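PDB 5T09: type III secretion system effector HopBA1 from Pseudomonas syringae pv. aptata, which acts as a virulence factor that enhances self-association of the Arabidopsis resistance protein RBA1, whose recognition of it triggers plant cell death. Local coordinates for residues A75-H87 with E176-G190. Numbering follows the deposited sequence.
Sequences AGVDHLAVEFVKH and EASAVCANKSIVWGG
His79 and Trp188 carry much of this contact, on opposite faces of two parallel neighbouring strands, 77-82 and 184-190. The His79 ring lies against the end of helix 166-179. The backbone N of Ala177 sits over one ring face, offset toward the rim, 3.4 Å from His79 CE1. With CG anti to the backbone N (chi1 -178°), the ring reaches Ser185 and the helix together. His79 ND1 makes a weak, bent bond to Ser185 OG at 2.9 Å, while NE2 bonds Ser138 OG on strand 136-141. Both ring nitrogens therefore have partners.

On the other face, Phe84 meets Trp188 in a T-shaped stack. The edge of Phe84, led by CE2, points at the face of the indole six-membered ring, with the planes at 87°. Phe84 CE2 is 3.5 Å from Trp188 CE2. Val82 CG1 touches Trp188 CE3, and Trp188 NE1 bonds Asp54. Further along this face, Ile186 packs against Leu80 and Val77; its CG2 is 3.8 Å from Leu80 CD1.

From His79 on, parallel-sheet bonds join the backbones, such as Ala81 N to Ile186 O at 2.8 Å. At a beta bulge between Val77 and His79, Lys184 O takes Asp78 N and, weakly, His79 N. Past the strand, Glu83 OE1 accepts from Gly190 N at 2.8 Å, on the syn side but well out of the carboxylate plane; OE2 pairs with Arg162. His87 NE2 donates to Glu176 OE2 at 2.8 Å, on the anti side and tilted out of the carboxylate plane; Glu176 OE1 bonds Tyr136 OH.

Strand 77-82 thus lies between 184-190 and the outer strand 136-141 of the parallel beta core. Aromatic and apolar packing fills the Trp188 face. Opposite, two serine hydroxyls, one weakly bonded, and the helix backbone probably limit rotation of the His79 ring.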
loop_
_atom_site.group_PDB
_atom_site.type_symbol
_atom_site.label_atom_id
_atom_site.label_comp_id
_atom_site.label_asym_id
_atom_site.label_seq_id
_atom_site.Cartn_x
_atom_site.Cartn_y
_atom_site.Cartn_z
ATOM N N ALA A 75 -2.115 -17.175 -1.173
ATOM C CA ALA A 75 -2.057 -17.075 0.280
ATOM C C ALA A 75 -3.380 -16.643 0.896
ATOM O O ALA A 75 -3.510 -16.677 2.124
ATOM C CB ALA A 75 -0.956 -16.095 0.691
ATOM N N GLY A 76 -4.356 -16.238 0.083
ATOM C CA GLY A 76 -5.650 -15.803 0.572
ATOM C C GLY A 76 -5.942 -14.332 0.371
ATOM O O GLY A 76 -6.989 -13.861 0.833
ATOM N N VAL A 77 -5.062 -13.590 -0.297
ATOM C CA VAL A 77 -5.282 -12.168 -0.546
ATOM C C VAL A 77 -6.240 -12.040 -1.726
ATOM O O VAL A 77 -5.891 -12.378 -2.859
ATOM C CB VAL A 77 -3.964 -11.433 -0.818
ATOM C CG1 VAL A 77 -4.221 -9.952 -1.105
ATOM C CG2 VAL A 77 -3.013 -11.594 0.360
ATOM N N ASP A 78 -7.451 -11.554 -1.460
ATOM C CA ASP A 78 -8.454 -11.354 -2.496
ATOM C C ASP A 78 -8.698 -9.889 -2.826
ATOM O O ASP A 78 -9.452 -9.600 -3.763
ATOM C CB ASP A 78 -9.783 -11.996 -2.070
ATOM C CG ASP A 78 -9.656 -13.484 -1.812
ATOM O OD1 ASP A 78 -8.967 -14.168 -2.595
ATOM O OD2 ASP A 78 -10.243 -13.970 -0.823
ATOM N N HIS A 79 -8.078 -8.962 -2.100
ATOM C CA HIS A 79 -8.402 -7.549 -2.231
ATOM C C HIS A 79 -7.144 -6.719 -2.038
ATOM O O HIS A 79 -6.392 -6.939 -1.083
ATOM C CB HIS A 79 -9.463 -7.142 -1.205
ATOM C CG HIS A 79 -9.878 -5.708 -1.304
ATOM N ND1 HIS A 79 -10.037 -4.903 -0.197
ATOM C CD2 HIS A 79 -10.176 -4.938 -2.377
ATOM C CE1 HIS A 79 -10.409 -3.696 -0.583
ATOM N NE2 HIS A 79 -10.500 -3.690 -1.901
ATOM N N LEU A 80 -6.927 -5.767 -2.945
ATOM C CA LEU A 80 -5.825 -4.815 -2.857
ATOM C C LEU A 80 -6.403 -3.412 -2.988
ATOM O O LEU A 80 -6.883 -3.030 -4.059
ATOM C CB LEU A 80 -4.777 -5.082 -3.937
ATOM C CG LEU A 80 -3.653 -4.054 -4.067
ATOM C CD1 LEU A 80 -2.800 -4.007 -2.809
ATOM C CD2 LEU A 80 -2.808 -4.370 -5.290
ATOM N N ALA A 81 -6.355 -2.648 -1.902
ATOM C CA ALA A 81 -6.921 -1.307 -1.844
ATOM C C ALA A 81 -5.776 -0.302 -1.853
ATOM O O ALA A 81 -4.880 -0.371 -1.003
ATOM C CB ALA A 81 -7.785 -1.152 -0.595
ATOM N N VAL A 82 -5.795 0.625 -2.814
ATOM C CA VAL A 82 -4.627 1.449 -3.109
ATOM C C VAL A 82 -4.980 2.928 -3.034
ATOM O O VAL A 82 -6.075 3.346 -3.434
ATOM C CB VAL A 82 -4.030 1.106 -4.489
ATOM C CG1 VAL A 82 -3.741 -0.384 -4.571
ATOM C CG2 VAL A 82 -4.958 1.551 -5.621
ATOM N N GLU A 83 -4.025 3.719 -2.538
ATOM C CA GLU A 83 -4.170 5.171 -2.482
ATOM C C GLU A 83 -4.220 5.792 -3.873
ATOM O O GLU A 83 -4.784 6.877 -4.046
ATOM C CB GLU A 83 -3.007 5.777 -1.696
ATOM C CG GLU A 83 -2.954 7.303 -1.726
ATOM C CD GLU A 83 -1.715 7.874 -1.059
ATOM O OE1 GLU A 83 -0.767 7.109 -0.787
ATOM O OE2 GLU A 83 -1.686 9.100 -0.819
ATOM N N PHE A 84 -3.640 5.131 -4.868
ATOM C CA PHE A 84 -3.438 5.765 -6.166
ATOM C C PHE A 84 -4.743 6.016 -6.909
ATOM O O PHE A 84 -4.743 6.770 -7.887
ATOM C CB PHE A 84 -2.503 4.902 -7.006
ATOM C CG PHE A 84 -1.276 4.456 -6.263
ATOM C CD1 PHE A 84 -0.369 5.386 -5.786
ATOM C CD2 PHE A 84 -1.037 3.111 -6.031
ATOM C CE1 PHE A 84 0.756 4.984 -5.091
ATOM C CE2 PHE A 84 0.087 2.702 -5.344
ATOM C CZ PHE A 84 0.987 3.639 -4.871
ATOM N N VAL A 85 -5.847 5.422 -6.463
ATOM C CA VAL A 85 -7.151 5.587 -7.092
ATOM C C VAL A 85 -8.114 6.125 -6.049
ATOM O O VAL A 85 -8.155 5.628 -4.915
ATOM C CB VAL A 85 -7.677 4.263 -7.674
ATOM C CG1 VAL A 85 -9.029 4.474 -8.346
ATOM C CG2 VAL A 85 -6.678 3.681 -8.653
ATOM N N LYS A 86 -8.888 7.130 -6.434
ATOM C CA LYS A 86 -9.924 7.657 -5.563
ATOM C C LYS A 86 -11.102 6.698 -5.546
ATOM O O LYS A 86 -11.505 6.166 -6.584
ATOM C CB LYS A 86 -10.355 9.046 -6.031
ATOM C CG LYS A 86 -9.234 10.067 -5.915
ATOM C CD LYS A 86 -9.290 11.134 -6.994
ATOM C CE LYS A 86 -7.997 11.945 -7.031
ATOM N NZ LYS A 86 -6.788 11.104 -7.297
ATOM N N HIS A 87 -11.632 6.445 -4.347
ATOM C CA HIS A 87 -12.729 5.492 -4.229
ATOM C C HIS A 87 -13.908 5.894 -5.100
ATOM O O HIS A 87 -14.651 5.031 -5.580
ATOM C CB HIS A 87 -13.174 5.370 -2.774
ATOM C CG HIS A 87 -14.251 4.353 -2.564
ATOM N ND1 HIS A 87 -15.575 4.695 -2.403
ATOM C CD2 HIS A 87 -14.201 3.001 -2.507
ATOM C CE1 HIS A 87 -16.295 3.599 -2.244
ATOM N NE2 HIS A 87 -15.485 2.557 -2.304
ATOM N N GLU A 176 -15.001 -2.124 0.122
ATOM C CA GLU A 176 -14.697 -2.903 -1.072
ATOM C C GLU A 176 -14.230 -4.314 -0.738
ATOM O O GLU A 176 -14.503 -5.245 -1.504
ATOM C CB GLU A 176 -13.649 -2.170 -1.916
ATOM C CG GLU A 176 -14.144 -0.842 -2.484
ATOM C CD GLU A 176 -15.538 -0.946 -3.083
ATOM O OE1 GLU A 176 -15.818 -1.948 -3.776
ATOM O OE2 GLU A 176 -16.361 -0.039 -2.838
ATOM N N ALA A 177 -13.536 -4.501 0.387
ATOM C CA ALA A 177 -13.213 -5.853 0.831
ATOM C C ALA A 177 -14.486 -6.658 1.069
ATOM O O ALA A 177 -14.607 -7.805 0.619
ATOM C CB ALA A 177 -12.362 -5.802 2.100
ATOM N N SER A 178 -15.454 -6.067 1.772
ATOM C CA SER A 178 -16.706 -6.766 2.036
ATOM C C SER A 178 -17.497 -7.005 0.757
ATOM O O SER A 178 -18.161 -8.040 0.627
ATOM C CB SER A 178 -17.550 -5.973 3.035
ATOM O OG SER A 178 -16.852 -5.771 4.254
ATOM N N ALA A 179 -17.433 -6.072 -0.196
ATOM C CA ALA A 179 -18.225 -6.190 -1.414
ATOM C C ALA A 179 -17.857 -7.424 -2.229
ATOM O O ALA A 179 -18.661 -7.866 -3.057
ATOM C CB ALA A 179 -18.060 -4.933 -2.267
ATOM N N VAL A 180 -16.667 -7.987 -2.019
ATOM C CA VAL A 180 -16.243 -9.203 -2.699
ATOM C C VAL A 180 -15.970 -10.338 -1.721
ATOM O O VAL A 180 -15.396 -11.356 -2.106
ATOM C CB VAL A 180 -15.009 -8.945 -3.586
ATOM C CG1 VAL A 180 -15.334 -7.913 -4.658
ATOM C CG2 VAL A 180 -13.820 -8.497 -2.744
ATOM N N CYS A 181 -16.365 -10.181 -0.459
ATOM C CA CYS A 181 -16.188 -11.223 0.550
ATOM C C CYS A 181 -14.729 -11.665 0.619
ATOM O O CYS A 181 -14.403 -12.852 0.545
ATOM C CB CYS A 181 -17.106 -12.413 0.267
ATOM S SG CYS A 181 -18.866 -12.025 0.354
ATOM N N ALA A 182 -13.841 -10.687 0.772
ATOM C CA ALA A 182 -12.412 -10.965 0.761
ATOM C C ALA A 182 -11.997 -11.714 2.021
ATOM O O ALA A 182 -12.381 -11.345 3.137
ATOM C CB ALA A 182 -11.620 -9.665 0.640
ATOM N N ASN A 183 -11.217 -12.777 1.840
ATOM C CA ASN A 183 -10.563 -13.415 2.975
ATOM C C ASN A 183 -9.552 -12.462 3.607
ATOM O O ASN A 183 -9.704 -12.046 4.761
ATOM C CB ASN A 183 -9.883 -14.708 2.522
ATOM C CG ASN A 183 -9.618 -15.661 3.668
ATOM O OD1 ASN A 183 -10.477 -15.869 4.527
ATOM N ND2 ASN A 183 -8.425 -16.247 3.689
ATOM N N LYS A 184 -8.524 -12.091 2.851
ATOM C CA LYS A 184 -7.494 -11.172 3.310
ATOM C C LYS A 184 -7.380 -10.005 2.341
ATOM O O LYS A 184 -7.661 -10.142 1.146
ATOM C CB LYS A 184 -6.146 -11.880 3.431
ATOM C CG LYS A 184 -6.194 -13.119 4.294
ATOM C CD LYS A 184 -4.858 -13.818 4.330
ATOM C CE LYS A 184 -4.872 -14.974 5.307
ATOM N NZ LYS A 184 -3.566 -15.671 5.325
ATOM N N SER A 185 -6.963 -8.855 2.869
ATOM C CA SER A 185 -6.810 -7.642 2.083
ATOM C C SER A 185 -5.462 -7.000 2.374
ATOM O O SER A 185 -4.892 -7.172 3.455
ATOM C CB SER A 185 -7.931 -6.636 2.381
ATOM O OG SER A 185 -7.820 -5.498 1.552
ATOM N N ILE A 186 -4.954 -6.268 1.386
ATOM C CA ILE A 186 -3.773 -5.431 1.543
ATOM C C ILE A 186 -4.174 -4.000 1.227
ATOM O O ILE A 186 -4.870 -3.749 0.235
ATOM C CB ILE A 186 -2.619 -5.889 0.632
ATOM C CG1 ILE A 186 -2.118 -7.264 1.071
ATOM C CG2 ILE A 186 -1.474 -4.868 0.651
ATOM C CD1 ILE A 186 -1.159 -7.913 0.099
ATOM N N VAL A 187 -3.745 -3.069 2.074
ATOM C CA VAL A 187 -3.915 -1.640 1.846
ATOM C C VAL A 187 -2.549 -1.058 1.520
ATOM O O VAL A 187 -1.601 -1.204 2.302
ATOM C CB VAL A 187 -4.544 -0.944 3.065
ATOM C CG1 VAL A 187 -4.463 0.573 2.936
ATOM C CG2 VAL A 187 -5.985 -1.387 3.229
ATOM N N TRP A 188 -2.454 -0.395 0.371
ATOM C CA TRP A 188 -1.195 0.120 -0.159
ATOM C C TRP A 188 -1.328 1.631 -0.281
ATOM O O TRP A 188 -2.132 2.128 -1.077
ATOM C CB TRP A 188 -0.882 -0.535 -1.505
ATOM C CG TRP A 188 0.387 -0.089 -2.162
ATOM C CD1 TRP A 188 1.425 0.588 -1.592
ATOM C CD2 TRP A 188 0.748 -0.301 -3.529
ATOM N NE1 TRP A 188 2.414 0.806 -2.524
ATOM C CE2 TRP A 188 2.019 0.269 -3.722
ATOM C CE3 TRP A 188 0.116 -0.923 -4.610
ATOM C CZ2 TRP A 188 2.669 0.241 -4.955
ATOM C CZ3 TRP A 188 0.761 -0.951 -5.829
ATOM C CH2 TRP A 188 2.022 -0.369 -5.994
ATOM N N GLY A 189 -0.553 2.356 0.520
ATOM C CA GLY A 189 -0.631 3.804 0.550
ATOM C C GLY A 189 0.609 4.378 1.191
ATOM O O GLY A 189 1.454 3.654 1.724
ATOM N N GLY A 190 0.706 5.705 1.136
ATOM C CA GLY A 190 1.871 6.404 1.647
ATOM C C GLY A 190 2.226 6.029 3.070
ATOM O O GLY A 190 1.374 6.065 3.962
#